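Local coordinates for protein dephospho-CoA kinase (Mycobacterium paratuberculosis, PDB 6N39) that probably phosphorylates the 3'-hydroxyl of dephospho-CoA with ATP, the last step of coenzyme A biosynthesis, at residues C32-R44 and I106-D119. Sequence-based numbering, arbitrary orientation.
Sequences CGAVIVDGDVIAR and IIASVPADSVVVED
V35 and V37 pair in parallel with residues 115-119, their strand axes 4.7 Å apart at closest approach, through a ladder of four backbone hydrogen bonds: V35 N to V115 O, V117 N to V35 O, V37 N to V117 O and D119 N to V37 O. Just before the pairing, a water bridges G33 O and V115 N.

V35 and V37 stand on one face of the sheet, V35 against the end of helix 87-109 and V37 against R103 of the same helix. V35 CG1, anti to its own N (chi1 173°), slides past I106, while CG2 meets V110 CG1 end-on at 3.7 Å and rests against S114 CB. Here S114 N closes a type I turn on P111 O, and the S114 hydroxyl adds a second bond to that oxygen (S114 OG to P111 O, 2.6 Å). V37 CG2 lies across V116 CG1 (3.6 Å). From the following helix, I42 CD1 meets I106 CD1 at 3.9 Å. E118 runs alongside V37, its carboxylate held by R11 and R103.

The opposite face carries I36 and V117, with A34 CB against V117 CG2; I36 folds its CD1 onto V117 CB at 3.9 Å. Next along it, the carboxylates of D38 and D119 point the same way, planes 33° apart, with D38 OD2 3.8 Å from D119 OD2. The other oxygen of D119, OD1, forms a salt bridge with K22, which may offset the nearness of the two negative charges. D38 OD1 also caps helix 39-45, accepting V41 N from above the carboxylate plane.

Edge strand 35-38 beside strand 115-119 forms one side of the five-stranded parallel sheet, order 2-3-1-4-5, of a P-loop kinase, its D119 reaching the lysine of the predicted ATP-binding Walker A loop.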
ATOM      1  N   CYS A  32      20.009   9.731   4.545  1.00 33.45           N
ATOM      2  CA  CYS A  32      20.155   9.041   3.257  1.00 39.69           C
ATOM      3  C   CYS A  32      19.824   9.901   2.044  1.00 42.87           C
ATOM      4  O   CYS A  32      19.936   9.406   0.913  1.00 37.19           O
ATOM      5  CB  CYS A  32      19.273   7.805   3.203  1.00 36.91           C
ATOM      6  SG  CYS A  32      19.777   6.588   4.384  1.00 39.07           S
ATOM      7  N   GLY A  33      19.400  11.147   2.235  1.00 37.34           N
ATOM      8  CA  GLY A  33      19.027  12.005   1.131  1.00 34.34           C
ATOM      9  C   GLY A  33      17.532  12.135   0.869  1.00 36.68           C
ATOM     10  O   GLY A  33      17.152  12.749  -0.133  1.00 41.59           O
ATOM     11  N   ALA A  34      16.680  11.592   1.736  1.00 32.89           N
ATOM     12  CA  ALA A  34      15.238  11.772   1.582  1.00 37.34           C
ATOM     13  C   ALA A  34      14.814  13.205   1.922  1.00 41.43           C
ATOM     14  O   ALA A  34      15.487  13.923   2.667  1.00 40.23           O
ATOM     15  CB  ALA A  34      14.478  10.798   2.479  1.00 35.38           C
ATOM     16  N   VAL A  35      13.668  13.607   1.374  1.00 38.14           N
ATOM     17  CA  VAL A  35      13.034  14.893   1.671  1.00 38.77           C
ATOM     18  C   VAL A  35      11.975  14.666   2.742  1.00 43.12           C
ATOM     19  O   VAL A  35      11.039  13.881   2.537  1.00 41.13           O
ATOM     20  CB  VAL A  35      12.402  15.512   0.416  1.00 41.65           C
ATOM     21  CG1 VAL A  35      11.607  16.765   0.778  1.00 39.70           C
ATOM     22  CG2 VAL A  35      13.483  15.822  -0.614  1.00 45.57           C
ATOM     23  N   ILE A  36      12.099  15.373   3.868  1.00 37.88           N
ATOM     24  CA  ILE A  36      11.204  15.204   5.014  1.00 37.38           C
ATOM     25  C   ILE A  36      10.114  16.274   4.981  1.00 39.76           C
ATOM     26  O   ILE A  36      10.406  17.468   5.096  1.00 42.88           O
ATOM     27  CB  ILE A  36      11.973  15.289   6.345  1.00 43.15           C
ATOM     28  CG1 ILE A  36      13.155  14.299   6.382  1.00 42.06           C
ATOM     29  CG2 ILE A  36      10.996  15.099   7.518  1.00 44.28           C
ATOM     30  CD1 ILE A  36      12.822  12.884   5.910  1.00 39.55           C
ATOM     31  N   VAL A  37       8.850  15.860   4.889  1.00 36.62           N
ATOM     32  CA  VAL A  37       7.718  16.765   5.049  1.00 44.06           C
ATOM     33  C   VAL A  37       7.077  16.468   6.399  1.00 48.52           C
ATOM     34  O   VAL A  37       6.442  15.422   6.587  1.00 48.67           O
ATOM     35  CB  VAL A  37       6.706  16.632   3.901  1.00 40.19           C
ATOM     36  CG1 VAL A  37       5.493  17.520   4.160  1.00 42.40           C
ATOM     37  CG2 VAL A  37       7.369  17.015   2.594  1.00 41.15           C
ATOM     38  N   ASP A  38       7.223  17.397   7.339  1.00 45.36           N
ATOM     39  CA  ASP A  38       6.732  17.237   8.707  1.00 43.76           C
ATOM     40  C   ASP A  38       5.649  18.289   8.937  1.00 47.99           C
ATOM     41  O   ASP A  38       5.950  19.470   9.143  1.00 55.38           O
ATOM     42  CB  ASP A  38       7.889  17.363   9.698  1.00 56.00           C
ATOM     43  CG  ASP A  38       7.489  17.030  11.131  1.00 63.23           C
ATOM     44  OD1 ASP A  38       6.371  17.377  11.550  1.00 61.58           O
ATOM     45  OD2 ASP A  38       8.318  16.426  11.844  1.00 66.19           O
ATOM     46  N   GLY A  39       4.387  17.854   8.909  1.00 48.87           N
ATOM     47  CA  GLY A  39       3.281  18.797   8.986  1.00 53.15           C
ATOM     48  C   GLY A  39       3.273  19.613  10.266  1.00 61.05           C
ATOM     49  O   GLY A  39       2.931  20.800  10.255  1.00 61.49           O
ATOM     50  N   ASP A  40       3.645  18.994  11.390  1.00 62.34           N
ATOM     51  CA  ASP A  40       3.648  19.732  12.652  1.00 73.47           C
ATOM     52  C   ASP A  40       4.739  20.792  12.663  1.00 65.41           C
ATOM     53  O   ASP A  40       4.524  21.913  13.140  1.00 76.95           O
ATOM     54  CB  ASP A  40       3.820  18.771  13.828  1.00 81.80           C
ATOM     55  CG  ASP A  40       2.600  17.893  14.049  1.00 89.93           C
ATOM     56  OD1 ASP A  40       1.554  18.133  13.406  1.00 94.31           O
ATOM     57  OD2 ASP A  40       2.690  16.958  14.871  1.00 93.47           O
ATOM     58  N   VAL A  41       5.908  20.463  12.114  1.00 64.00           N
ATOM     59  CA  VAL A  41       6.994  21.436  12.021  1.00 63.76           C
ATOM     60  C   VAL A  41       6.572  22.622  11.166  1.00 67.31           C
ATOM     61  O   VAL A  41       6.791  23.783  11.526  1.00 71.59           O
ATOM     62  CB  VAL A  41       8.258  20.765  11.462  1.00 62.93           C
ATOM     63  CG1 VAL A  41       9.288  21.816  11.044  1.00 60.60           C
ATOM     64  CG2 VAL A  41       8.834  19.817  12.494  1.00 70.49           C
ATOM     65  N   ILE A  42       5.953  22.342  10.020  1.00 63.93           N
ATOM     66  CA  ILE A  42       5.562  23.410   9.107  1.00 64.47           C
ATOM     67  C   ILE A  42       4.461  24.265   9.724  1.00 61.71           C
ATOM     68  O   ILE A  42       4.447  25.496   9.571  1.00 72.75           O
ATOM     69  CB  ILE A  42       5.152  22.793   7.756  1.00 63.07           C
ATOM     70  CG1 ILE A  42       6.376  22.128   7.113  1.00 56.21           C
ATOM     71  CG2 ILE A  42       4.535  23.840   6.845  1.00 55.46           C
ATOM     72  CD1 ILE A  42       6.058  21.122   6.020  1.00 52.14           C
ATOM     73  N   ALA A  43       3.537  23.631  10.453  1.00 60.81           N
ATOM     74  CA  ALA A  43       2.488  24.371  11.143  1.00 67.75           C
ATOM     75  C   ALA A  43       3.069  25.299  12.199  1.00 72.37           C
ATOM     76  O   ALA A  43       2.609  26.438  12.349  1.00 77.23           O
ATOM     77  CB  ALA A  43       1.487  23.405  11.778  1.00 72.36           C
ATOM     78  N   ARG A  44       4.072  24.833  12.951  1.00 76.29           N
ATOM     79  CA  ARG A  44       4.701  25.733  13.919  1.00 75.75           C
ATOM     80  C   ARG A  44       5.500  26.822  13.213  1.00 75.87           C
ATOM     81  O   ARG A  44       5.593  27.943  13.726  1.00 85.38           O
ATOM     82  CB  ARG A  44       5.585  24.950  14.894  1.00 65.78           C
ATOM     83  N   ILE A 106       8.420  23.462  -0.647  1.00 55.04           N
ATOM     84  CA  ILE A 106       9.425  22.444  -0.329  1.00 54.25           C
ATOM     85  C   ILE A 106       9.563  21.462  -1.484  1.00 54.56           C
ATOM     86  O   ILE A 106      10.670  21.191  -1.965  1.00 54.07           O
ATOM     87  CB  ILE A 106       9.061  21.712   0.976  1.00 53.01           C
ATOM     88  CG1 ILE A 106       9.203  22.655   2.172  1.00 55.09           C
ATOM     89  CG2 ILE A 106       9.933  20.457   1.159  1.00 50.75           C
ATOM     90  CD1 ILE A 106       8.969  21.986   3.499  1.00 53.14           C
ATOM     91  N   ILE A 107       8.432  20.933  -1.959  1.00 49.29           N
ATOM     92  CA  ILE A 107       8.493  19.926  -3.014  1.00 51.56           C
ATOM     93  C   ILE A 107       9.031  20.520  -4.311  1.00 54.30           C
ATOM     94  O   ILE A 107       9.708  19.830  -5.083  1.00 56.05           O
ATOM     95  CB  ILE A 107       7.112  19.274  -3.195  1.00 54.28           C
ATOM     96  CG1 ILE A 107       6.890  18.230  -2.097  1.00 52.42           C
ATOM     97  CG2 ILE A 107       6.968  18.631  -4.584  1.00 54.42           C
ATOM     98  CD1 ILE A 107       5.455  17.792  -1.985  1.00 59.03           C
ATOM     99  N   ALA A 108       8.773  21.803  -4.563  1.00 51.80           N
ATOM    100  CA  ALA A 108       9.300  22.426  -5.771  1.00 54.49           C
ATOM    101  C   ALA A 108      10.787  22.752  -5.663  1.00 57.76           C
ATOM    102  O   ALA A 108      11.436  22.955  -6.692  1.00 64.39           O
ATOM    103  CB  ALA A 108       8.514  23.702  -6.093  1.00 58.50           C
ATOM    104  N   SER A 109      11.338  22.808  -4.455  1.00 50.94           N
ATOM    105  CA  SER A 109      12.718  23.243  -4.266  1.00 57.82           C
ATOM    106  C   SER A 109      13.734  22.101  -4.223  1.00 63.70           C
ATOM    107  O   SER A 109      14.934  22.372  -4.108  1.00 63.73           O
ATOM    108  CB  SER A 109      12.838  24.055  -2.974  1.00 61.23           C
ATOM    109  OG  SER A 109      12.752  23.198  -1.846  1.00 75.15           O
ATOM    110  N   VAL A 110      13.302  20.848  -4.303  1.00 56.53           N
ATOM    111  CA  VAL A 110      14.221  19.720  -4.137  1.00 54.86           C
ATOM    112  C   VAL A 110      14.457  19.047  -5.484  1.00 50.37           C
ATOM    113  O   VAL A 110      13.664  19.243  -6.413  1.00 47.62           O
ATOM    114  CB  VAL A 110      13.671  18.705  -3.123  1.00 52.75           C
ATOM    115  CG1 VAL A 110      13.549  19.341  -1.738  1.00 55.81           C
ATOM    116  CG2 VAL A 110      12.335  18.178  -3.611  1.00 47.04           C
ATOM    117  N   PRO A 111      15.514  18.242  -5.629  1.00 52.39           N
ATOM    118  CA  PRO A 111      15.722  17.509  -6.884  1.00 52.31           C
ATOM    119  C   PRO A 111      14.500  16.700  -7.296  1.00 46.46           C
ATOM    120  O   PRO A 111      13.766  16.165  -6.462  1.00 50.54           O
ATOM    121  CB  PRO A 111      16.910  16.595  -6.560  1.00 52.13           C
ATOM    122  CG  PRO A 111      17.700  17.396  -5.549  1.00 52.79           C
ATOM    123  CD  PRO A 111      16.648  18.073  -4.700  1.00 52.27           C
ATOM    124  N   ALA A 112      14.305  16.595  -8.611  1.00 44.29           N
ATOM    125  CA  ALA A 112      13.125  15.923  -9.145  1.00 44.49           C
ATOM    126  C   ALA A 112      13.117  14.430  -8.839  1.00 48.90           C
ATOM    127  O   ALA A 112      12.042  13.827  -8.775  1.00 46.02           O
ATOM    128  CB  ALA A 112      13.032  16.146 -10.654  1.00 51.10           C
ATOM    129  N   ASP A 113      14.291  13.812  -8.648  1.00 39.75           N
ATOM    130  CA  ASP A 113      14.349  12.391  -8.319  1.00 44.24           C
ATOM    131  C   ASP A 113      14.154  12.109  -6.827  1.00 44.75           C
ATOM    132  O   ASP A 113      14.390  10.977  -6.398  1.00 40.92           O
ATOM    133  CB  ASP A 113      15.681  11.781  -8.788  1.00 44.71           C
ATOM    134  CG  ASP A 113      16.886  12.315  -8.009  1.00 49.29           C
ATOM    135  OD1 ASP A 113      16.794  13.415  -7.427  1.00 50.03           O
ATOM    136  OD2 ASP A 113      17.929  11.638  -7.986  1.00 44.81           O
ATOM    137  N   SER A 114      13.725  13.093  -6.041  1.00 42.89           N
ATOM    138  CA  SER A 114      13.670  12.930  -4.596  1.00 42.44           C
ATOM    139  C   SER A 114      12.618  11.901  -4.183  1.00 44.10           C
ATOM    140  O   SER A 114      11.627  11.658  -4.884  1.00 46.12           O
ATOM    141  CB  SER A 114      13.353  14.264  -3.923  1.00 44.57           C
ATOM    142  OG  SER A 114      14.389  15.202  -4.131  1.00 45.08           O
ATOM    143  N   VAL A 115      12.845  11.300  -3.012  1.00 34.61           N
ATOM    144  CA  VAL A 115      11.829  10.536  -2.294  1.00 35.15           C
ATOM    145  C   VAL A 115      11.322  11.404  -1.151  1.00 42.25           C
ATOM    146  O   VAL A 115      12.124  11.974  -0.400  1.00 36.21           O
ATOM    147  CB  VAL A 115      12.399   9.210  -1.761  1.00 39.00           C
ATOM    148  CG1 VAL A 115      11.324   8.459  -0.985  1.00 37.50           C
ATOM    149  CG2 VAL A 115      13.008   8.364  -2.911  1.00 31.89           C
ATOM    150  N   VAL A 116      10.001  11.514  -1.011  1.00 35.42           N
ATOM    151  CA  VAL A 116       9.389  12.375   0.001  1.00 40.44           C
ATOM    152  C   VAL A 116       8.917  11.492   1.146  1.00 42.19           C
ATOM    153  O   VAL A 116       8.103  10.587   0.941  1.00 38.73           O
ATOM    154  CB  VAL A 116       8.217  13.189  -0.580  1.00 41.60           C
ATOM    155  CG1 VAL A 116       7.552  14.046   0.509  1.00 46.32           C
ATOM    156  CG2 VAL A 116       8.698  14.075  -1.714  1.00 50.14           C
ATOM    157  N   VAL A 117       9.409  11.754   2.351  1.00 37.61           N
ATOM    158  CA  VAL A 117       8.959  11.043   3.542  1.00 42.52           C
ATOM    159  C   VAL A 117       8.065  11.978   4.348  1.00 41.59           C
ATOM    160  O   VAL A 117       8.516  13.038   4.804  1.00 41.38           O
ATOM    161  CB  VAL A 117      10.148  10.551   4.381  1.00 42.30           C
ATOM    162  CG1 VAL A 117       9.649   9.903   5.687  1.00 41.66           C
ATOM    163  CG2 VAL A 117      10.975   9.573   3.574  1.00 35.47           C
ATOM    164  N   GLU A 118       6.803  11.593   4.545  1.00 36.29           N
ATOM    165  CA  GLU A 118       5.835  12.435   5.242  1.00 41.50           C
ATOM    166  C   GLU A 118       5.565  11.888   6.640  1.00 40.36           C
ATOM    167  O   GLU A 118       5.014  10.791   6.791  1.00 41.90           O
ATOM    168  CB  GLU A 118       4.532  12.529   4.449  1.00 45.50           C
ATOM    169  CG  GLU A 118       4.734  12.885   2.997  1.00 59.50           C
ATOM    170  CD  GLU A 118       3.535  13.601   2.402  1.00 71.63           C
ATOM    171  OE1 GLU A 118       2.936  14.445   3.109  1.00 79.69           O
ATOM    172  OE2 GLU A 118       3.198  13.319   1.230  1.00 67.55           O
ATOM    173  N   ASP A 119       5.921  12.676   7.650  1.00 40.98           N
ATOM    174  CA  ASP A 119       5.691  12.339   9.051  1.00 48.70           C
ATOM    175  C   ASP A 119       4.261  12.725   9.412  1.00 53.02           C
ATOM    176  O   ASP A 119       3.927  13.911   9.496  1.00 49.55           O
ATOM    177  CB  ASP A 119       6.708  13.063   9.930  1.00 59.60           C
ATOM    178  CG  ASP A 119       6.621  12.672  11.405  1.00 66.69           C
ATOM    179  OD1 ASP A 119       5.518  12.357  11.905  1.00 64.18           O
ATOM    180  OD2 ASP A 119       7.681  12.701  12.071  1.00 68.11           O
TER
HETATM  181  O   HOH W   1      15.481  11.304  -1.948  1.00 39.98           O
HETATM  182  O   HOH W   2      16.474  14.989  -2.166  1.00 43.43           O
HETATM  183  O   HOH W   3       3.176  15.715   7.426  1.00 54.14           O
HETATM  184  O   HOH W   4       9.712  14.000  11.293  1.00 49.57           O